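Local coordinates for CRISPR-associated protein, Cse1 family (PDB 4H3T), which probably serves as the large subunit of a type I-E Cascade complex, which recognises foreign DNA during CRISPR interference, at residues A[58-62]-A[255-259]; A[62-66]-A[233-238]; A[324-328]-A[460-464]; A[419-423]-A[502-506]; A[463-467]-A[487-491]. The protein carries 1 engineered substitution. All blocks are in the same frame, centred on the assembly; numbering follows the deposited sequence.

Interaction 1 (A[58-62]-A[255-259])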
# COMPACT_ATOMS: atom_id res chain seq x y z
N ARG A 58 -10.16 -1.88 -4.40
CA ARG A 58 -10.12 -2.59 -5.67
C ARG A 58 -11.41 -3.33 -5.96
O ARG A 58 -11.87 -3.30 -7.08
CB ARG A 58 -8.92 -3.51 -5.75
CG ARG A 58 -7.68 -2.68 -5.88
CD ARG A 58 -6.42 -3.37 -5.56
NE ARG A 58 -6.08 -4.44 -6.48
CZ ARG A 58 -5.15 -4.41 -7.43
NH1 ARG A 58 -4.56 -3.26 -7.76
NH2 ARG A 58 -4.84 -5.51 -8.09
N LEU A 59 -12.07 -3.88 -4.95
CA LEU A 59 -13.38 -4.51 -5.16
C LEU A 59 -14.39 -3.50 -5.69
O LEU A 59 -15.17 -3.76 -6.61
CB LEU A 59 -13.89 -5.09 -3.82
CG LEU A 59 -15.41 -5.50 -3.82
CD1 LEU A 59 -15.59 -6.65 -4.68
CD2 LEU A 59 -15.87 -5.91 -2.41
N VAL A 60 -14.44 -2.36 -5.02
CA VAL A 60 -15.37 -1.28 -5.36
C VAL A 60 -15.03 -0.68 -6.75
O VAL A 60 -15.95 -0.39 -7.52
CB VAL A 60 -15.47 -0.20 -4.23
CG1 VAL A 60 -16.33 0.97 -4.65
CG2 VAL A 60 -16.10 -0.83 -3.00
N LEU A 61 -13.78 -0.61 -7.12
CA LEU A 61 -13.42 -0.13 -8.48
C LEU A 61 -13.87 -1.11 -9.58
O LEU A 61 -14.31 -0.68 -10.62
CB LEU A 61 -11.93 0.07 -8.57
CG LEU A 61 -11.35 1.29 -7.84
CD1 LEU A 61 -9.81 1.18 -7.72
CD2 LEU A 61 -11.77 2.61 -8.52
N ALA A 62 -13.70 -2.44 -9.36
CA ALA A 62 -14.19 -3.41 -10.33
C ALA A 62 -15.68 -3.23 -10.52
O ALA A 62 -16.19 -3.32 -11.64
CB ALA A 62 -13.88 -4.82 -9.86
N CYS A 255 -11.11 -5.63 -13.88
CA CYS A 255 -12.26 -6.18 -13.12
C CYS A 255 -11.98 -7.58 -12.67
O CYS A 255 -12.38 -7.93 -11.56
CB CYS A 255 -13.56 -6.14 -13.89
SG CYS A 255 -14.10 -4.47 -14.34
N ASP A 256 -11.32 -8.39 -13.53
CA ASP A 256 -10.92 -9.76 -13.23
C ASP A 256 -9.82 -9.72 -12.11
O ASP A 256 -10.00 -10.31 -11.05
CB ASP A 256 -10.42 -10.40 -14.55
CG ASP A 256 -10.04 -11.84 -14.50
OD1 ASP A 256 -10.50 -12.55 -13.56
OD2 ASP A 256 -9.27 -12.28 -15.40
N LEU A 257 -8.79 -8.91 -12.30
CA LEU A 257 -7.68 -8.86 -11.36
C LEU A 257 -8.07 -8.31 -10.01
O LEU A 257 -7.69 -8.89 -8.99
CB LEU A 257 -6.53 -8.05 -11.90
CG LEU A 257 -5.25 -7.95 -11.02
CD1 LEU A 257 -4.70 -9.34 -10.62
CD2 LEU A 257 -4.22 -7.12 -11.77
N PHE A 258 -8.82 -7.22 -10.00
CA PHE A 258 -9.29 -6.62 -8.78
C PHE A 258 -10.24 -7.53 -7.92
O PHE A 258 -10.45 -7.20 -6.78
CB PHE A 258 -9.99 -5.32 -9.07
CG PHE A 258 -9.15 -4.14 -9.53
CD1 PHE A 258 -7.79 -4.27 -9.74
CD2 PHE A 258 -9.74 -2.92 -9.77
CE1 PHE A 258 -7.02 -3.17 -10.21
CE2 PHE A 258 -9.01 -1.85 -10.29
CZ PHE A 258 -7.63 -1.94 -10.38
N THR A 259 -10.79 -8.63 -8.46
CA THR A 259 -11.66 -9.54 -7.74
C THR A 259 -11.11 -10.96 -7.77
O THR A 259 -11.86 -11.91 -7.63
CB THR A 259 -13.04 -9.47 -8.39
OG1 THR A 259 -12.99 -9.91 -9.76
CG2 THR A 259 -13.63 -8.08 -8.31
O HOH W 1 -7.47 -6.68 -5.26
O HOH W 2 -5.85 -8.14 -6.90

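Interaction 2 (A[62-66]-A[233-238])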
# COMPACT_ATOMS: atom_id res chain seq x y z
N ALA A 62 -13.70 -2.44 -9.36
CA ALA A 62 -14.19 -3.41 -10.33
C ALA A 62 -15.68 -3.23 -10.52
O ALA A 62 -16.19 -3.32 -11.64
CB ALA A 62 -13.88 -4.82 -9.86
N LEU A 63 -16.40 -3.02 -9.42
CA LEU A 63 -17.87 -2.80 -9.48
C LEU A 63 -18.21 -1.48 -10.24
O LEU A 63 -19.12 -1.47 -11.07
CB LEU A 63 -18.26 -2.71 -8.02
CG LEU A 63 -19.62 -3.04 -7.46
CD1 LEU A 63 -20.50 -3.95 -8.39
CD2 LEU A 63 -19.38 -3.66 -6.10
N ALA A 64 -17.41 -0.40 -10.02
CA ALA A 64 -17.61 0.87 -10.72
C ALA A 64 -17.49 0.72 -12.23
O ALA A 64 -18.38 1.19 -12.94
CB ALA A 64 -16.64 1.92 -10.23
N TYR A 65 -16.43 0.02 -12.74
CA TYR A 65 -16.29 -0.18 -14.19
C TYR A 65 -17.50 -0.90 -14.80
O TYR A 65 -17.92 -0.60 -15.94
CB TYR A 65 -15.02 -0.98 -14.50
CG TYR A 65 -13.76 -0.18 -14.47
CD1 TYR A 65 -13.48 0.76 -15.47
CD2 TYR A 65 -12.75 -0.48 -13.56
CE1 TYR A 65 -12.24 1.41 -15.53
CE2 TYR A 65 -11.52 0.15 -13.61
CZ TYR A 65 -11.26 1.10 -14.59
OH TYR A 65 -10.03 1.75 -14.57
N ARG A 66 -18.08 -1.84 -14.03
CA ARG A 66 -19.24 -2.61 -14.51
C ARG A 66 -20.51 -1.80 -14.41
O ARG A 66 -21.35 -1.89 -15.33
CB ARG A 66 -19.40 -3.95 -13.76
CG ARG A 66 -18.22 -4.94 -13.89
CD ARG A 66 -17.95 -5.27 -15.36
NE ARG A 66 -19.07 -6.03 -15.92
CZ ARG A 66 -19.32 -6.22 -17.22
NH1 ARG A 66 -18.56 -5.63 -18.14
NH2 ARG A 66 -20.31 -7.00 -17.60
N ASP A 233 -14.20 -7.51 -19.88
CA ASP A 233 -13.42 -7.76 -18.64
C ASP A 233 -14.38 -7.79 -17.46
O ASP A 233 -14.85 -6.75 -17.04
CB ASP A 233 -12.34 -6.68 -18.49
CG ASP A 233 -11.72 -6.61 -17.11
OD1 ASP A 233 -11.49 -7.69 -16.50
OD2 ASP A 233 -11.46 -5.48 -16.65
N VAL A 234 -14.73 -8.98 -16.97
CA VAL A 234 -15.76 -9.09 -15.95
C VAL A 234 -15.19 -9.60 -14.60
O VAL A 234 -14.25 -10.38 -14.53
CB VAL A 234 -16.99 -9.92 -16.44
CG1 VAL A 234 -17.55 -9.36 -17.75
CG2 VAL A 234 -16.68 -11.40 -16.59
N PRO A 235 -15.81 -9.17 -13.51
CA PRO A 235 -15.34 -9.59 -12.19
C PRO A 235 -15.78 -11.02 -11.84
O PRO A 235 -16.63 -11.60 -12.52
CB PRO A 235 -15.99 -8.56 -11.27
CG PRO A 235 -17.22 -8.19 -11.96
CD PRO A 235 -16.92 -8.21 -13.39
N ALA A 236 -15.25 -11.54 -10.75
CA ALA A 236 -15.44 -12.91 -10.31
C ALA A 236 -16.92 -13.31 -10.16
O ALA A 236 -17.27 -14.44 -10.52
CB ALA A 236 -14.69 -13.16 -9.02
N TRP A 237 -17.75 -12.41 -9.64
CA TRP A 237 -19.18 -12.68 -9.41
C TRP A 237 -19.99 -12.68 -10.70
O TRP A 237 -21.12 -13.10 -10.63
CB TRP A 237 -19.83 -11.72 -8.39
CG TRP A 237 -19.75 -10.30 -8.79
CD1 TRP A 237 -20.49 -9.65 -9.74
CD2 TRP A 237 -18.74 -9.38 -8.36
NE1 TRP A 237 -20.10 -8.35 -9.82
CE2 TRP A 237 -18.98 -8.17 -9.03
CE3 TRP A 237 -17.70 -9.45 -7.43
CZ2 TRP A 237 -18.18 -7.05 -8.83
CZ3 TRP A 237 -16.91 -8.33 -7.25
CH2 TRP A 237 -17.20 -7.13 -7.90
N GLU A 238 -19.44 -12.27 -11.86
CA GLU A 238 -20.11 -12.40 -13.15
C GLU A 238 -19.63 -13.64 -13.81
O GLU A 238 -20.20 -14.05 -14.78
CB GLU A 238 -19.87 -11.19 -14.07
CG GLU A 238 -20.52 -9.93 -13.53
CD GLU A 238 -20.53 -8.81 -14.53
OE1 GLU A 238 -20.61 -9.08 -15.74
OE2 GLU A 238 -20.44 -7.64 -14.10

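Interaction 3 (A[324-328]-A[460-464])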
# COMPACT_ATOMS: atom_id res chain seq x y z
N GLN A 324 10.41 2.73 7.64
CA GLN A 324 10.78 4.15 7.41
C GLN A 324 9.56 4.96 7.03
O GLN A 324 8.59 4.39 6.50
CB GLN A 324 11.81 4.29 6.35
CG GLN A 324 11.34 3.98 4.94
CD GLN A 324 12.39 4.15 3.91
OE1 GLN A 324 12.11 4.25 2.68
NE2 GLN A 324 13.62 3.96 4.32
N GLN A 325 9.63 6.25 7.22
CA GLN A 325 8.53 7.20 6.87
C GLN A 325 8.43 7.17 5.33
O GLN A 325 9.46 7.09 4.68
CB GLN A 325 8.82 8.59 7.37
CG GLN A 325 8.89 8.69 8.92
CD GLN A 325 10.26 8.44 9.55
OE1 GLN A 325 11.21 7.98 8.90
NE2 GLN A 325 10.30 8.52 10.86
N VAL A 326 7.26 7.20 4.77
CA VAL A 326 7.08 6.94 3.34
C VAL A 326 7.81 7.94 2.45
O VAL A 326 8.36 7.55 1.43
CB VAL A 326 5.58 6.81 2.90
CG1 VAL A 326 4.82 8.08 3.10
CG2 VAL A 326 5.48 6.39 1.44
N TRP A 327 7.92 9.20 2.85
CA TRP A 327 8.68 10.17 2.01
C TRP A 327 10.18 9.86 1.86
O TRP A 327 10.80 10.30 0.89
CB TRP A 327 8.48 11.60 2.53
CG TRP A 327 8.78 11.80 3.99
CD1 TRP A 327 7.91 11.66 5.03
CD2 TRP A 327 10.07 12.05 4.57
NE1 TRP A 327 8.57 11.86 6.22
CE2 TRP A 327 9.89 12.10 5.97
CE3 TRP A 327 11.32 12.43 4.03
CZ2 TRP A 327 10.95 12.41 6.85
CZ3 TRP A 327 12.36 12.74 4.89
CH2 TRP A 327 12.15 12.79 6.28
N ARG A 328 10.76 9.04 2.77
CA ARG A 328 12.14 8.64 2.62
C ARG A 328 12.31 7.76 1.33
O ARG A 328 13.40 7.69 0.81
CB ARG A 328 12.65 7.94 3.88
CG ARG A 328 12.88 8.91 5.00
CD ARG A 328 13.02 8.24 6.35
NE ARG A 328 14.16 7.35 6.46
CZ ARG A 328 14.46 6.66 7.55
NH1 ARG A 328 13.66 6.69 8.61
NH2 ARG A 328 15.54 5.90 7.57
N TYR A 460 15.06 11.78 11.46
CA TYR A 460 13.97 11.52 10.52
C TYR A 460 12.60 11.70 11.20
O TYR A 460 11.69 12.26 10.59
CB TYR A 460 14.10 10.10 9.90
CG TYR A 460 15.18 10.05 8.86
CD1 TYR A 460 15.11 10.85 7.73
CD2 TYR A 460 16.20 9.11 8.93
CE1 TYR A 460 16.00 10.69 6.67
CE2 TYR A 460 17.17 9.02 7.91
CZ TYR A 460 17.07 9.85 6.80
OH TYR A 460 17.82 9.79 5.68
N GLY A 461 12.47 11.28 12.47
CA GLY A 461 11.21 11.42 13.19
C GLY A 461 10.87 12.90 13.35
O GLY A 461 9.75 13.30 13.14
N ARG A 462 11.89 13.73 13.68
CA ARG A 462 11.74 15.18 13.80
C ARG A 462 11.46 15.87 12.48
O ARG A 462 10.81 16.90 12.47
CB ARG A 462 13.01 15.78 14.41
CG ARG A 462 13.12 15.46 15.90
CD ARG A 462 12.41 16.50 16.76
NE ARG A 462 13.22 17.74 16.82
CZ ARG A 462 14.28 17.92 17.59
NH1 ARG A 462 14.68 16.98 18.44
NH2 ARG A 462 14.98 19.05 17.52
N LEU A 463 11.91 15.32 11.35
CA LEU A 463 11.70 15.96 10.03
C LEU A 463 10.43 15.47 9.36
O LEU A 463 10.07 15.99 8.29
CB LEU A 463 12.92 15.69 9.11
CG LEU A 463 14.22 16.35 9.53
CD1 LEU A 463 15.33 16.00 8.57
CD2 LEU A 463 14.07 17.90 9.65
N ASP A 464 9.68 14.56 10.01
CA ASP A 464 8.51 14.01 9.35
C ASP A 464 7.43 15.08 9.10
O ASP A 464 7.04 15.27 7.95
CB ASP A 464 7.95 12.82 10.13
CG ASP A 464 6.74 12.15 9.49
OD1 ASP A 464 6.86 11.63 8.34
OD2 ASP A 464 5.69 12.20 10.07
O HOH W 3 16.21 7.13 4.37

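Interaction 4 (A[419-423]-A[502-506])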
# COMPACT_ATOMS: atom_id res chain seq x y z
N VAL A 419 28.75 12.87 15.70
CA VAL A 419 28.40 13.27 17.06
C VAL A 419 27.92 12.03 17.83
O VAL A 419 28.27 11.86 19.00
CB VAL A 419 27.33 14.42 17.02
CG1 VAL A 419 26.68 14.63 18.39
CG2 VAL A 419 27.97 15.69 16.52
N ALA A 420 27.10 11.17 17.19
CA ALA A 420 26.56 9.96 17.85
C ALA A 420 27.69 9.04 18.35
O ALA A 420 27.60 8.44 19.41
CB ALA A 420 25.69 9.19 16.89
N GLU A 421 28.74 8.96 17.58
CA GLU A 421 29.84 8.07 17.94
C GLU A 421 30.85 8.69 18.93
O GLU A 421 31.81 7.99 19.32
CB GLU A 421 30.57 7.64 16.67
CG GLU A 421 31.44 8.69 16.04
CD GLU A 421 32.00 8.24 14.71
OE1 GLU A 421 31.59 7.17 14.22
OE2 GLU A 421 32.87 8.96 14.17
N ALA A 422 30.72 10.01 19.25
CA ALA A 422 31.69 10.69 20.10
C ALA A 422 31.89 9.99 21.44
O ALA A 422 33.01 9.91 21.92
CB ALA A 422 31.25 12.14 20.35
N ARG A 423 30.84 9.46 22.03
CA ARG A 423 30.99 8.76 23.32
C ARG A 423 31.88 7.47 23.22
O ARG A 423 32.34 6.99 24.23
CB ARG A 423 29.62 8.46 23.93
CG ARG A 423 28.85 7.27 23.49
CD ARG A 423 27.34 7.45 23.87
NE ARG A 423 26.71 8.15 22.75
CZ ARG A 423 25.54 7.89 22.18
NH1 ARG A 423 25.17 8.55 21.10
NH2 ARG A 423 24.72 6.96 22.70
N GLU A 502 23.39 15.98 22.27
CA GLU A 502 24.34 14.84 22.37
C GLU A 502 25.71 15.25 22.89
O GLU A 502 26.28 14.54 23.73
CB GLU A 502 24.48 14.17 20.98
CG GLU A 502 23.21 13.45 20.56
CD GLU A 502 22.94 12.20 21.38
OE1 GLU A 502 23.90 11.57 21.88
OE2 GLU A 502 21.75 11.90 21.59
N LEU A 503 26.24 16.40 22.42
CA LEU A 503 27.52 16.89 22.89
C LEU A 503 27.46 17.23 24.38
O LEU A 503 28.38 16.91 25.11
CB LEU A 503 27.97 18.12 22.10
CG LEU A 503 28.24 17.86 20.61
CD1 LEU A 503 28.28 19.21 19.82
CD2 LEU A 503 29.53 17.02 20.43
N ALA A 504 26.36 17.80 24.84
CA ALA A 504 26.24 18.16 26.27
C ALA A 504 26.20 16.92 27.19
O ALA A 504 26.41 17.04 28.38
CB ALA A 504 24.97 19.03 26.47
N GLN A 505 25.89 15.74 26.67
CA GLN A 505 25.84 14.51 27.47
C GLN A 505 27.19 13.80 27.57
O GLN A 505 27.29 12.83 28.31
CB GLN A 505 24.86 13.53 26.84
CG GLN A 505 23.39 14.01 26.91
CD GLN A 505 22.57 13.22 27.91
OE1 GLN A 505 22.97 13.02 29.08
NE2 GLN A 505 21.40 12.75 27.49
N LEU A 506 28.23 14.25 26.85
CA LEU A 506 29.54 13.58 26.89
C LEU A 506 30.18 13.69 28.23
O LEU A 506 30.14 14.74 28.83
CB LEU A 506 30.49 14.17 25.84
CG LEU A 506 30.11 13.86 24.38
CD1 LEU A 506 30.95 14.68 23.46
CD2 LEU A 506 30.29 12.40 24.06

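Interaction 5 (A[463-467]-A[487-491])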
# COMPACT_ATOMS: atom_id res chain seq x y z
N LEU A 463 11.91 15.32 11.35
CA LEU A 463 11.70 15.96 10.03
C LEU A 463 10.43 15.47 9.36
O LEU A 463 10.07 15.99 8.29
CB LEU A 463 12.92 15.69 9.11
CG LEU A 463 14.22 16.35 9.53
CD1 LEU A 463 15.33 16.00 8.57
CD2 LEU A 463 14.07 17.90 9.65
N ASP A 464 9.68 14.56 10.01
CA ASP A 464 8.51 14.01 9.35
C ASP A 464 7.43 15.08 9.10
O ASP A 464 7.04 15.27 7.95
CB ASP A 464 7.95 12.82 10.13
CG ASP A 464 6.74 12.15 9.49
OD1 ASP A 464 6.86 11.63 8.34
OD2 ASP A 464 5.69 12.20 10.07
N ALA A 465 6.95 15.76 10.12
CA ALA A 465 5.87 16.76 9.94
C ALA A 465 6.38 17.97 9.11
O ALA A 465 5.74 18.29 8.10
CB ALA A 465 5.29 17.19 11.29
N PRO A 466 7.64 18.43 9.32
CA PRO A 466 8.19 19.49 8.44
C PRO A 466 8.33 19.07 6.98
O PRO A 466 8.01 19.87 6.11
CB PRO A 466 9.56 19.73 9.06
CG PRO A 466 9.40 19.41 10.46
CD PRO A 466 8.53 18.24 10.49
N TYR A 467 8.78 17.82 6.66
CA TYR A 467 8.89 17.40 5.26
C TYR A 467 7.50 17.37 4.58
O TYR A 467 7.33 17.82 3.47
CB TYR A 467 9.55 16.00 5.13
CG TYR A 467 9.77 15.68 3.68
CD1 TYR A 467 10.85 16.23 2.99
CD2 TYR A 467 8.76 15.06 2.92
CE1 TYR A 467 10.98 16.08 1.62
CE2 TYR A 467 8.88 14.92 1.55
CZ TYR A 467 10.02 15.37 0.91
OH TYR A 467 10.09 15.28 -0.45
N TRP A 487 13.92 24.71 3.33
CA TRP A 487 14.14 23.37 3.82
C TRP A 487 15.61 23.23 4.36
O TRP A 487 15.83 22.62 5.41
CB TRP A 487 13.87 22.35 2.73
CG TRP A 487 14.06 20.93 3.19
CD1 TRP A 487 14.99 20.03 2.74
CD2 TRP A 487 13.28 20.26 4.17
NE1 TRP A 487 14.85 18.84 3.41
CE2 TRP A 487 13.77 18.93 4.26
CE3 TRP A 487 12.19 20.63 4.98
CZ2 TRP A 487 13.24 18.00 5.16
CZ3 TRP A 487 11.67 19.70 5.87
CH2 TRP A 487 12.18 18.41 5.95
N ALA A 488 16.57 23.82 3.65
CA ALA A 488 17.98 23.76 4.05
C ALA A 488 18.17 24.32 5.47
O ALA A 488 18.83 23.70 6.30
CB ALA A 488 18.87 24.54 3.07
N ALA A 489 17.64 25.51 5.72
CA ALA A 489 17.72 26.13 7.05
C ALA A 489 16.95 25.32 8.12
O ALA A 489 17.40 25.24 9.25
CB ALA A 489 17.20 27.58 7.00
N LEU A 490 15.76 24.77 7.80
CA LEU A 490 15.02 23.97 8.79
C LEU A 490 15.82 22.71 9.18
O LEU A 490 16.04 22.44 10.36
CB LEU A 490 13.64 23.61 8.20
CG LEU A 490 12.69 22.90 9.15
CD1 LEU A 490 11.23 23.29 8.82
CD2 LEU A 490 12.97 21.36 9.22
N VAL A 491 16.35 21.99 8.20
CA VAL A 491 17.09 20.76 8.51
C VAL A 491 18.35 21.06 9.33
O VAL A 491 18.63 20.33 10.27
CB VAL A 491 17.41 19.98 7.21
CG1 VAL A 491 18.38 18.83 7.48
CG2 VAL A 491 16.14 19.46 6.55

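Interaction 1 (A[58-62]-A[255-259])
Deep in the N-terminal, mixed alpha/beta part of the Cse1 fold, helix 52-68 packs against the short helix 254-257 and the two residues that follow it. The two backbones come very close, with the CA atoms of A62 and C255 4.4 Å apart and those of R58 and F258 5.2 Å apart. The small side chain of A62 suits this approach, A62 CB lying 4.3 Å from C255 CB and 4.0 Å from F258 CB. F258 is the main wedge. Its m rotamer sends the ring along helix 52-68: F258 CB lies 3.4 Å from R58 O, and on the ring F258 CD2 lies 3.9 Å from L61 CB. R58 (chi1 m, chi2 t, chi3 p) folds its long side chain over this ring: R58 CG sits 4.2 Å from the F258 centroid, 11° off the ring normal, a CH-pi contact. One face of the guanidinium covers F258 CE1, 3.5 Å from R58 NH1. The charge is not stranded by burial, since NH1 binds D298 and H300. One water accepts from R58 NH2 (3.1 Å) and donates to L257 O (2.9 Å); another, held by R58 NE at 2.9 Å, reaches F258 O weakly. T259 uses both arms of its branched side chain. In the p rotamer its hydroxyl turns back to the preceding helical turn, T259 OG1 donating to C255 O at 2.7 Å, while T259 CG2 rests 3.6 Å from A62 CB.

Interaction 2 (A[62-66]-A[233-238])
A bidentate salt bridge holds R66 to E238: R66 NE donates to E238 OE2 at 2.8 Å, nearly straight at 162°, and R66 NH2 donates to E238 OE1 at 2.8 Å with a more bent angle of 133°. The planar guanidinium, with several N-H donors in one plane, suits a two-oxygen grip of this kind. E238 OE2 also binds the hydroxyl of Y94, and R66 NH1 makes a weak bond to E231 O. To reach E238, R66 curls through three successive m torsions, which lays its aliphatic part on the loop: CG is 3.6 Å from P235 CD, and V234 CG1 sits over one guanidinium face, 3.6 Å from NH2. The contact thus fastens the loop between helix 210-217 and strand 248-249 onto helix 52-68 in the N-terminal part of the Cse1 fold. The loop turns tightly here, with E238 N bonded to P235 O at 3.0 Å. Further out, the W237 indole, its NE1 bonded to Y94, spreads beside the helix, with CZ2 3.9 Å from L63 CD1 and CH2 4.5 Å from A62 CB.

Interaction 3 (A[324-328]-A[460-464])
This is a mixed aromatic and polar contact, partly buried, in which the loop between strand 312-317 and helix 330-334 docks on one side of the long helix 445-473. R328 and Y460 form its flattest element: the guanidinium lies on the tyrosine ring with centres 3.7 Å apart and planes at 7°, a cation-pi stack, while R328 CD adds a CH-pi contact 3.8 Å from the Y460 centroid. Two bonds steady the arginine in this pose, one from R328 NH1 to Q325 OE1 at 2.8 Å and a salt bridge to E457. A water takes a bond from R328 NE (2.9 Å) and approaches Y460 OH weakly. Helix 445-473 belongs to the C-terminal four-helix bundle of Cse1, so the loop joins that bundle to the preceding part of the chain. W327 supplies the buried side of the joint. Its indole suits a partly polar seam: NE1 donates to D464 OD1 at 2.7 Å and 158°, whereas CH2 meets Y460 CD1 at 3.8 Å and L463 CB at 4.1 Å. D464 OD1 is shared with R468. The amide end of Q325 lies against the helix, OE1 3.7 Å from Y460 CB and NE2 3.8 Å from G461 CA.

Interaction 4 (A[419-423]-A[502-506])
Apolar packing comes first. V419, compact and beta-branched, points toward segment 502-506 and uses its CG1 methyl twice: 3.4 Å from E502 CB, the aliphatic start of a charged side chain, and 4.2 Å from L503 CG. One turn on, L506, just beyond helix 481-504, reaches back with CD2, which lies 3.8 Å from A422 CB and 4.0 Å from R423 CB; the small A422 leaves room for the leucine to come in close. The charged contribution is looser. R423 NH1 and E502 OE1 form a salt bridge at 3.4 Å, but the oxygen lies well out of the guanidinium plane, so the pair attracts through charge without a hydrogen bond. Around these groups, F521 touches V419 and L455 touches both A420 and E502, while A422 O is bonded to Q510. The contact joins the end of helix 481-504 to the residues around helix 417-420, at one end of the C-terminal four-helix bundle of the Cse1 fold.

Interaction 5 (A[463-467]-A[487-491])
W487 lays its indole across segment 463-467 of helix 445-473: CH2 comes within 3.5 Å of Y467 CA and 3.7 Å of Y467 CB, and CZ3 lies 3.8 Å from P466 CB. Its face also receives the edge of the Y467 ring, a T-shaped pair with centroids 5.5 Å apart and planes at 82°. Both polar ends find main-chain acceptors on helix 397-415, W487 NE1 at A405 O and Y467 OH at A402 O, so both polar groups are satisfied although the rings are buried. The two segments run antiparallel, axes 165° apart and 11.4 Å at closest approach, as neighbouring helices do in the up-and-down four-helix bundle of the Cse1 C terminus. P466, which has no N-H to offer, sits at a kink in its helix, and its ring serves instead as a packing surface, CB being 3.8 Å from L490 CD2. L463 adds apolar contacts: its CD2 methyl is 3.7 Å from L490 CD2, 4.0 Å from V491 CG2 and 4.2 Å from W487 CH2.

In the fold
From the N terminus, helix 52-68 opens two loops: interaction 2 closes at 233-238 and interaction 1 at 255-259, so the shorter sits within the longer. They share A62 and touch through C255 N and D233 OD2. Both close before interaction 3 opens at 324-328, on the other side of the chain's centre. Interaction 3 closes on helix 445-473 and crosses interaction 4, which runs from 419-423 to 502-506. Interaction 5 starts where interaction 3 ends, sharing L463 and D464, and lies within the span of interaction 4. Interactions 1 and 2 fasten the 233-259 region to helix 52-68, interaction 3 ties a loop to the C-terminal bundle, and interactions 4 and 5 join the bundle's own parts.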